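Local coordinates for protein putative beta-glucosidase (PDB 5WAB) that hydrolyses beta-glucosidic bonds as a glycoside hydrolase family 3 enzyme and may release terminal arabinopyranosyl units from ginsenosides, at residues A[67-72]-A[302-307]; A[334-339]-A[405-410]; A[342-347]-A[357-362]. One frame throughout, in Å; residues are numbered along the deposited sequence.

Contact 1 (A[67-72]-A[302-307])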
loop_
_atom_site.group_PDB
_atom_site.type_symbol
_atom_site.label_atom_id
_atom_site.label_comp_id
_atom_site.label_asym_id
_atom_site.label_seq_id
_atom_site.Cartn_x
_atom_site.Cartn_y
_atom_site.Cartn_z
ATOM N N PRO A 67 -3.371 -1.493 24.719
ATOM C CA PRO A 67 -2.379 -2.442 24.179
ATOM C C PRO A 67 -2.955 -3.305 23.071
ATOM O O PRO A 67 -3.962 -3.992 23.249
ATOM C CB PRO A 67 -1.989 -3.276 25.405
ATOM C CG PRO A 67 -2.282 -2.389 26.570
ATOM C CD PRO A 67 -3.507 -1.611 26.181
ATOM N N ALA A 68 -2.307 -3.256 21.912
ATOM C CA ALA A 68 -2.728 -4.034 20.758
ATOM C C ALA A 68 -1.492 -4.453 19.978
ATOM O O ALA A 68 -0.397 -3.923 20.178
ATOM C CB ALA A 68 -3.697 -3.244 19.871
ATOM N N THR A 69 -1.681 -5.414 19.079
ATOM C CA THR A 69 -0.586 -5.882 18.241
ATOM C C THR A 69 -0.272 -4.847 17.168
ATOM O O THR A 69 -1.140 -4.490 16.364
ATOM C CB THR A 69 -0.937 -7.221 17.603
ATOM O OG1 THR A 69 -1.168 -8.188 18.635
ATOM C CG2 THR A 69 0.203 -7.692 16.690
ATOM N N CYS A 70 0.966 -4.362 17.156
ATOM C CA CYS A 70 1.409 -3.413 16.141
ATOM C C CYS A 70 1.970 -4.217 14.976
ATOM O O CYS A 70 3.108 -4.689 15.020
ATOM C CB CYS A 70 2.435 -2.443 16.717
ATOM S SG CYS A 70 3.029 -1.181 15.551
ATOM N N PHE A 71 1.169 -4.383 13.933
ATOM C CA PHE A 71 1.633 -5.093 12.754
ATOM C C PHE A 71 2.550 -4.196 11.928
ATOM O O PHE A 71 2.544 -2.972 12.090
ATOM C CB PHE A 71 0.439 -5.555 11.924
ATOM C CG PHE A 71 -0.430 -6.547 12.632
ATOM C CD1 PHE A 71 -0.129 -7.898 12.601
ATOM C CD2 PHE A 71 -1.550 -6.131 13.330
ATOM C CE1 PHE A 71 -0.925 -8.814 13.258
ATOM C CE2 PHE A 71 -2.348 -7.041 13.988
ATOM C CZ PHE A 71 -2.035 -8.386 13.952
ATOM N N PRO A 72 3.355 -4.771 11.039
ATOM C CA PRO A 72 4.219 -3.941 10.202
ATOM C C PRO A 72 3.389 -2.999 9.354
ATOM O O PRO A 72 2.372 -3.411 8.775
ATOM C CB PRO A 72 4.975 -4.963 9.336
ATOM C CG PRO A 72 4.168 -6.215 9.414
ATOM C CD PRO A 72 3.579 -6.207 10.790
ATOM N N ASP A 302 -0.329 -13.998 22.214
ATOM C CA ASP A 302 0.822 -14.674 21.623
ATOM C C ASP A 302 0.532 -15.114 20.195
ATOM O O ASP A 302 1.418 -15.060 19.335
ATOM C CB ASP A 302 1.232 -15.876 22.474
ATOM C CG ASP A 302 1.849 -15.473 23.800
ATOM O OD1 ASP A 302 2.417 -14.363 23.882
ATOM O OD2 ASP A 302 1.762 -16.265 24.764
ATOM N N ALA A 303 -0.694 -15.565 19.926
ATOM C CA ALA A 303 -1.037 -15.974 18.568
ATOM C C ALA A 303 -0.979 -14.794 17.608
ATOM O O ALA A 303 -0.484 -14.926 16.483
ATOM C CB ALA A 303 -2.419 -16.616 18.537
ATOM N N HIS A 304 -1.486 -13.632 18.034
ATOM C CA HIS A 304 -1.439 -12.453 17.176
ATOM C C HIS A 304 -0.011 -11.951 17.008
ATOM O O HIS A 304 0.364 -11.475 15.931
ATOM C CB HIS A 304 -2.326 -11.345 17.750
ATOM C CG HIS A 304 -3.793 -11.624 17.646
ATOM N ND1 HIS A 304 -4.750 -10.671 17.920
ATOM C CD2 HIS A 304 -4.468 -12.748 17.307
ATOM C CE1 HIS A 304 -5.952 -11.193 17.746
ATOM N NE2 HIS A 304 -5.809 -12.454 17.379
ATOM N N ASP A 305 0.806 -12.067 18.058
ATOM C CA ASP A 305 2.202 -11.659 17.957
ATOM C C ASP A 305 2.972 -12.543 16.989
ATOM O O ASP A 305 3.937 -12.084 16.366
ATOM C CB ASP A 305 2.857 -11.686 19.337
ATOM C CG ASP A 305 4.299 -11.240 19.304
ATOM O OD1 ASP A 305 4.564 -10.118 18.829
ATOM O OD2 ASP A 305 5.168 -12.013 19.750
ATOM N N GLU A 306 2.549 -13.802 16.836
ATOM C CA GLU A 306 3.190 -14.686 15.870
ATOM C C GLU A 306 2.790 -14.335 14.447
ATOM O O GLU A 306 3.603 -14.461 13.526
ATOM C CB GLU A 306 2.841 -16.139 16.174
ATOM C CG GLU A 306 3.482 -16.675 17.432
ATOM C CD GLU A 306 2.956 -18.042 17.807
ATOM O OE1 GLU A 306 2.050 -18.540 17.105
ATOM O OE2 GLU A 306 3.460 -18.625 18.793
ATOM N N VAL A 307 1.549 -13.899 14.242
ATOM C CA VAL A 307 1.170 -13.386 12.932
ATOM C C VAL A 307 2.020 -12.169 12.592
ATOM O O VAL A 307 2.512 -12.031 11.466
ATOM C CB VAL A 307 -0.339 -13.074 12.899
ATOM C CG1 VAL A 307 -0.736 -12.406 11.587
ATOM C CG2 VAL A 307 -1.140 -14.357 13.105
#
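Helix 301-313, which leads into the edge strand 317-321 of the six-stranded sheet, here packs against a loop of the family 3 N-terminal domain, the irregular segment 67-72 ahead of helix 74-77. Thr-69 points at the helix and meets it with both of its branches. OG1, anti to the carbonyl carbon (chi1 -61°), comes to 3.5 Å from His-304 CB and lies near the plane of the imidazole, at its edge. The methyl CG2, anti to the backbone N, turns to the helix backbone, 3.9 Å from His-304 O. No hydrogen bond joins the two segments directly; Glu-96 on helix 83-99 does so instead, its OE2 bonding both Thr-69 OG1 and His-304 ND1. Because Glu-95 OE1 takes His-304 NE2, the imidazole is held between two carboxylates, consistent with a doubly protonated, positively charged ring, and Phe-299 meets that ring with its plane almost parallel.

The contact thus sets a loop of the TIM-barrel-type domain against the helix that precedes strand 317-321. The apolar part of the junction is carried by Phe-71, whose CE1 corner reaches the helix obliquely, 4.0 Å from Val-307 CG1 and equally far from His-304 O. Thr-69 CG2 sits 3.6 Å above one face of the phenyl ring, toward its rim. Helix 83-99 adds Val-89, Ala-92 and Met-93 around the same ring.

Contact 2 (A[334-339]-A[405-410])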
loop_
_atom_site.group_PDB
_atom_site.type_symbol
_atom_site.label_atom_id
_atom_site.label_comp_id
_atom_site.label_asym_id
_atom_site.label_seq_id
_atom_site.Cartn_x
_atom_site.Cartn_y
_atom_site.Cartn_z
ATOM N N ILE A 334 30.029 -11.043 16.563
ATOM C CA ILE A 334 29.163 -10.054 15.941
ATOM C C ILE A 334 29.410 -8.699 16.581
ATOM O O ILE A 334 29.571 -8.592 17.806
ATOM C CB ILE A 334 27.685 -10.470 16.074
ATOM C CG1 ILE A 334 27.491 -11.965 15.810
ATOM C CG2 ILE A 334 26.816 -9.662 15.117
ATOM C CD1 ILE A 334 27.885 -12.378 14.405
ATOM N N ALA A 335 29.465 -7.670 15.753
ATOM C CA ALA A 335 29.492 -6.290 16.212
ATOM C C ALA A 335 28.215 -5.615 15.739
ATOM O O ALA A 335 28.017 -5.426 14.535
ATOM C CB ALA A 335 30.714 -5.554 15.682
ATOM N N VAL A 336 27.349 -5.257 16.675
ATOM C CA VAL A 336 26.097 -4.596 16.345
ATOM C C VAL A 336 26.286 -3.107 16.598
ATOM O O VAL A 336 26.631 -2.696 17.713
ATOM C CB VAL A 336 24.925 -5.171 17.155
ATOM C CG1 VAL A 336 23.659 -4.383 16.876
ATOM C CG2 VAL A 336 24.725 -6.645 16.825
ATOM N N ILE A 337 26.091 -2.301 15.553
ATOM C CA ILE A 337 26.305 -0.859 15.605
ATOM C C ILE A 337 25.056 -0.152 15.097
ATOM O O ILE A 337 24.461 -0.563 14.097
ATOM C CB ILE A 337 27.545 -0.429 14.788
ATOM C CG1 ILE A 337 28.802 -1.129 15.304
ATOM C CG2 ILE A 337 27.740 1.078 14.841
ATOM C CD1 ILE A 337 30.038 -0.765 14.532
ATOM N N GLY A 338 24.665 0.914 15.788
ATOM C CA GLY A 338 23.497 1.690 15.377
ATOM C C GLY A 338 22.440 1.662 16.462
ATOM O O GLY A 338 22.021 0.604 16.934
ATOM N N GLU A 339 21.999 2.860 16.859
ATOM C CA GLU A 339 21.028 2.997 17.941
ATOM C C GLU A 339 19.695 2.334 17.607
ATOM O O GLU A 339 18.917 2.032 18.518
ATOM C CB GLU A 339 20.830 4.482 18.268
ATOM C CG GLU A 339 19.946 4.771 19.471
ATOM C CD GLU A 339 20.447 4.102 20.732
ATOM O OE1 GLU A 339 21.681 4.039 20.921
ATOM O OE2 GLU A 339 19.611 3.647 21.540
ATOM N N LEU A 405 26.917 -5.872 12.046
ATOM C CA LEU A 405 25.534 -5.590 11.671
ATOM C C LEU A 405 25.240 -4.143 12.049
ATOM O O LEU A 405 25.039 -3.826 13.223
ATOM C CB LEU A 405 24.587 -6.560 12.369
ATOM C CG LEU A 405 24.845 -8.036 12.060
ATOM C CD1 LEU A 405 23.892 -8.939 12.831
ATOM C CD2 LEU A 405 24.748 -8.287 10.563
ATOM N N MET A 406 25.231 -3.262 11.052
ATOM C CA MET A 406 25.019 -1.839 11.273
ATOM C C MET A 406 23.590 -1.471 10.910
ATOM O O MET A 406 23.148 -1.715 9.783
ATOM C CB MET A 406 25.987 -1.000 10.450
ATOM C CG MET A 406 25.924 0.466 10.805
ATOM S SD MET A 406 27.273 1.355 10.046
ATOM C CE MET A 406 28.643 0.388 10.666
ATOM N N PHE A 407 22.883 -0.865 11.859
ATOM C CA PHE A 407 21.470 -0.529 11.697
ATOM C C PHE A 407 21.344 0.969 11.450
ATOM O O PHE A 407 21.599 1.780 12.347
ATOM C CB PHE A 407 20.675 -0.973 12.921
ATOM C CG PHE A 407 20.510 -2.464 13.019
ATOM C CD1 PHE A 407 21.580 -3.272 13.377
ATOM C CD2 PHE A 407 19.291 -3.057 12.757
ATOM C CE1 PHE A 407 21.438 -4.641 13.469
ATOM C CE2 PHE A 407 19.140 -4.432 12.849
ATOM C CZ PHE A 407 20.214 -5.221 13.203
ATOM N N LEU A 408 20.958 1.332 10.234
ATOM C CA LEU A 408 20.836 2.717 9.811
ATOM C C LEU A 408 19.397 3.005 9.386
ATOM O O LEU A 408 18.550 2.108 9.313
ATOM C CB LEU A 408 21.809 3.000 8.669
ATOM C CG LEU A 408 23.230 2.508 8.943
ATOM C CD1 LEU A 408 24.119 2.656 7.709
ATOM C CD2 LEU A 408 23.815 3.243 10.144
ATOM N N GLY A 409 19.128 4.264 9.075
ATOM C CA GLY A 409 17.818 4.617 8.590
ATOM C C GLY A 409 17.382 5.976 9.093
ATOM O O GLY A 409 18.194 6.792 9.529
ATOM N N LEU A 410 16.068 6.200 9.019
ATOM C CA LEU A 410 15.479 7.496 9.312
ATOM C C LEU A 410 14.981 7.530 10.744
ATOM O O LEU A 410 14.199 6.651 11.132
ATOM C CB LEU A 410 14.324 7.767 8.359
ATOM C CG LEU A 410 14.632 7.691 6.867
ATOM C CD1 LEU A 410 13.352 7.906 6.066
ATOM C CD2 LEU A 410 15.686 8.712 6.495
#
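Ile-337 O is gripped twice by strand 403-409: the N-H of Phe-407 comes in nearly along the C=O axis, N to O 2.8 Å and 164° at the hydrogen, and the CA-H of Met-406 adds a contact with its CA 3.1 Å from the same oxygen. This is parallel beta pairing between two neighbouring inner strands, 334-337 and 403-409, of the six-stranded mixed sheet in the family 3 C-terminal alpha/beta domain. Ile-337 uses its other backbone group on the same strand, its N lying 3.0 Å from Leu-405 O in an almost straight bond (168°), although the donor stands above that carbonyl plane. One step back, Leu-405 N reaches Ala-335 O at 2.8 Å; the donor stays in the carbonyl plane, but the bond is bent at its hydrogen (139°).

Side chains alternate across the sheet. On one face Ile-337 and Met-406 lie side by side, with CD1 of the isoleucine 4.3 Å from CE of the methionine, whose chain bends at its last torsion; helices 388-399 and 428-438 cover them. The other face carries Val-336, Leu-405 and Phe-407, and the phenyl ring there also meets Phe-362 from helix 362-368. Ile-334 crosses Leu-405 obliquely, CG2 to CD1 3.8 Å, while Val-336 CG1 stands oblique to the ring of Phe-407, 4.1 Å from its CE1.

Contact 3 (A[342-347]-A[357-362])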
loop_
_atom_site.group_PDB
_atom_site.type_symbol
_atom_site.label_atom_id
_atom_site.label_comp_id
_atom_site.label_asym_id
_atom_site.label_seq_id
_atom_site.Cartn_x
_atom_site.Cartn_y
_atom_site.Cartn_z
ATOM N N ARG A 342 19.047 -0.891 19.521
ATOM C CA ARG A 342 18.581 -0.804 20.900
ATOM C C ARG A 342 17.269 -0.045 21.035
ATOM O O ARG A 342 16.407 -0.448 21.820
ATOM C CB ARG A 342 19.660 -0.178 21.787
ATOM C CG ARG A 342 19.267 -0.074 23.246
ATOM C CD ARG A 342 20.402 0.482 24.074
ATOM N NE ARG A 342 21.013 1.661 23.481
ATOM C CZ ARG A 342 22.013 2.327 24.045
ATOM N NH1 ARG A 342 22.496 1.921 25.210
ATOM N NH2 ARG A 342 22.527 3.396 23.451
ATOM N N THR A 343 17.092 1.043 20.282
ATOM C CA THR A 343 15.847 1.805 20.274
ATOM C C THR A 343 15.222 1.653 18.896
ATOM O O THR A 343 15.494 2.455 17.991
ATOM C CB THR A 343 16.086 3.280 20.599
ATOM O OG1 THR A 343 16.890 3.387 21.781
ATOM C CG2 THR A 343 14.757 3.994 20.817
ATOM N N PRO A 344 14.392 0.637 18.677
ATOM C CA PRO A 344 13.937 0.340 17.317
ATOM C C PRO A 344 12.932 1.359 16.813
ATOM O O PRO A 344 12.137 1.919 17.572
ATOM C CB PRO A 344 13.292 -1.044 17.456
ATOM C CG PRO A 344 12.847 -1.093 18.872
ATOM C CD PRO A 344 13.887 -0.342 19.655
ATOM N N ARG A 345 12.983 1.599 15.507
ATOM C CA ARG A 345 11.951 2.338 14.793
ATOM C C ARG A 345 11.144 1.330 13.985
ATOM O O ARG A 345 11.651 0.751 13.019
ATOM C CB ARG A 345 12.538 3.427 13.900
ATOM C CG ARG A 345 11.465 4.096 13.064
ATOM C CD ARG A 345 11.766 5.544 12.755
ATOM N NE ARG A 345 10.605 6.192 12.155
ATOM C CZ ARG A 345 10.260 6.074 10.876
ATOM N NH1 ARG A 345 10.986 5.330 10.055
ATOM N NH2 ARG A 345 9.184 6.695 10.416
ATOM N N TYR A 346 9.885 1.130 14.377
ATOM C CA TYR A 346 9.068 0.063 13.825
ATOM C C TYR A 346 7.670 0.488 13.404
ATOM O O TYR A 346 6.908 -0.367 12.940
ATOM C CB TYR A 346 8.945 -1.082 14.838
ATOM C CG TYR A 346 8.233 -0.680 16.113
ATOM C CD1 TYR A 346 8.915 -0.020 17.130
ATOM C CD2 TYR A 346 6.884 -0.955 16.304
ATOM C CE1 TYR A 346 8.278 0.354 18.298
ATOM C CE2 TYR A 346 6.237 -0.583 17.476
ATOM C CZ TYR A 346 6.943 0.071 18.465
ATOM O OH TYR A 346 6.317 0.447 19.631
ATOM N N GLN A 347 7.308 1.761 13.538
ATOM C CA GLN A 347 6.011 2.246 13.074
ATOM C C GLN A 347 6.134 3.735 12.766
ATOM O O GLN A 347 7.237 4.283 12.699
ATOM C CB GLN A 347 4.908 1.964 14.104
ATOM C CG GLN A 347 5.184 2.492 15.505
ATOM C CD GLN A 347 3.975 2.353 16.432
ATOM O OE1 GLN A 347 2.828 2.501 16.002
ATOM N NE2 GLN A 347 4.230 2.073 17.707
ATOM N N THR A 357 1.578 -4.959 22.452
ATOM C CA THR A 357 1.428 -5.941 23.519
ATOM C C THR A 357 2.791 -6.418 24.005
ATOM O O THR A 357 3.011 -6.577 25.211
ATOM C CB THR A 357 0.589 -7.125 23.041
ATOM O OG1 THR A 357 1.206 -7.715 21.892
ATOM C CG2 THR A 357 -0.809 -6.665 22.668
ATOM N N LYS A 358 3.710 -6.661 23.078
ATOM C CA LYS A 358 5.074 -7.029 23.417
ATOM C C LYS A 358 5.993 -6.541 22.307
ATOM O O LYS A 358 5.657 -6.649 21.124
ATOM C CB LYS A 358 5.213 -8.544 23.614
ATOM C CG LYS A 358 4.905 -9.376 22.376
ATOM C CD LYS A 358 4.784 -10.851 22.718
ATOM C CE LYS A 358 3.568 -11.105 23.585
ATOM N NZ LYS A 358 3.551 -12.489 24.124
ATOM N N MET A 359 7.140 -5.988 22.689
ATOM C CA MET A 359 8.134 -5.597 21.704
ATOM C C MET A 359 9.513 -5.903 22.267
ATOM O O MET A 359 9.832 -5.495 23.387
ATOM C CB MET A 359 8.005 -4.111 21.351
ATOM C CG MET A 359 8.832 -3.686 20.154
ATOM S SD MET A 359 10.459 -3.056 20.576
ATOM C CE MET A 359 10.031 -1.676 21.635
ATOM N N THR A 360 10.326 -6.609 21.484
ATOM C CA THR A 360 11.692 -6.956 21.865
ATOM C C THR A 360 12.639 -6.478 20.776
ATOM O O THR A 360 12.506 -6.873 19.613
ATOM C CB THR A 360 11.844 -8.465 22.092
ATOM O OG1 THR A 360 10.980 -8.886 23.156
ATOM C CG2 THR A 360 13.285 -8.814 22.448
ATOM N N SER A 361 13.599 -5.642 21.156
ATOM C CA SER A 361 14.527 -5.084 20.191
ATOM C C SER A 361 15.438 -6.171 19.625
ATOM O O SER A 361 15.448 -7.320 20.076
ATOM C CB SER A 361 15.359 -3.981 20.837
ATOM O OG SER A 361 16.235 -4.521 21.811
ATOM N N PHE A 362 16.224 -5.784 18.623
ATOM C CA PHE A 362 17.165 -6.723 18.028
ATOM C C PHE A 362 18.238 -7.122 19.031
ATOM O O PHE A 362 18.648 -8.289 19.079
ATOM C CB PHE A 362 17.794 -6.113 16.774
ATOM C CG PHE A 362 18.671 -7.065 16.011
ATOM C CD1 PHE A 362 18.114 -8.096 15.268
ATOM C CD2 PHE A 362 20.052 -6.931 16.037
ATOM C CE1 PHE A 362 18.915 -8.972 14.563
ATOM C CE2 PHE A 362 20.861 -7.809 15.332
ATOM C CZ PHE A 362 20.290 -8.831 14.594
#
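Met-359 leaves its backbone with CG anti to N (chi1 -169°), then bends at the next two torsions, the first of them (chi2 -93°) well away from a staggered value. This carries SD toward Pro-344 and turns the terminal methyl CE toward the opposing loop. Tyr-346 sets its ring with CG in the crowded position between the backbone N and the carbonyl carbon (chi1 63°), so that one face is turned to the methionine.

The sulfur meets Pro-344 tip to tip, SD lying 3.5 Å from the ring carbon CG, and the terminal methyl CE is also close, 4.0 Å from that CG of Pro-344. Met-359 CG stands over the tyrosine face, while CE, on the same side of the ring but beyond its outline, comes to 4.3 Å from Tyr-346 CE1. The result is a Met-aromatic contact of oblique kind, with SD of Met-359 5.2 Å from the centroid of the Tyr-346 ring. Gln-347 CG sits against the opposite face, 3.8 Å above the Tyr-346 plane and toward its rim.

Both segments belong to the long beta-alpha connection that runs from strand 334-337 to helix 362-368 in the family 3 C-terminal domain, and the connection folds onto itself here near the surface. At the helix end of the contact Ser-361 is the N-cap, its OG bonded to Asp-364 N. Its CB packs on the other limb of the loop, 3.8 Å from Arg-342 O and 4.1 Å from Pro-344 CD. The side chain of Arg-342 leads away from this packing to a salt bridge with Glu-339.

Both segments of contact 1 precede those of the other two contacts, and both segments of contact 3 fall between the two strands of contact 2. Contacts 2 and 3 share the family 3 C-terminal domain, their centres 14 Å apart: the connection holding contact 3 leaves strand 334-337, and Phe-362 at its end packs on the sheet face that carries Leu-405. Contact 3 also touches contact 1, with centres 12 Å apart, through the salt bridge of Lys-358 to Asp-302 and the packing of Thr-357 on Ala-68. Contacts 1 and 2 lie 25 Å apart between centres without touching, so the connection of contact 3 spans the distance between helix 301-313 and the sheet.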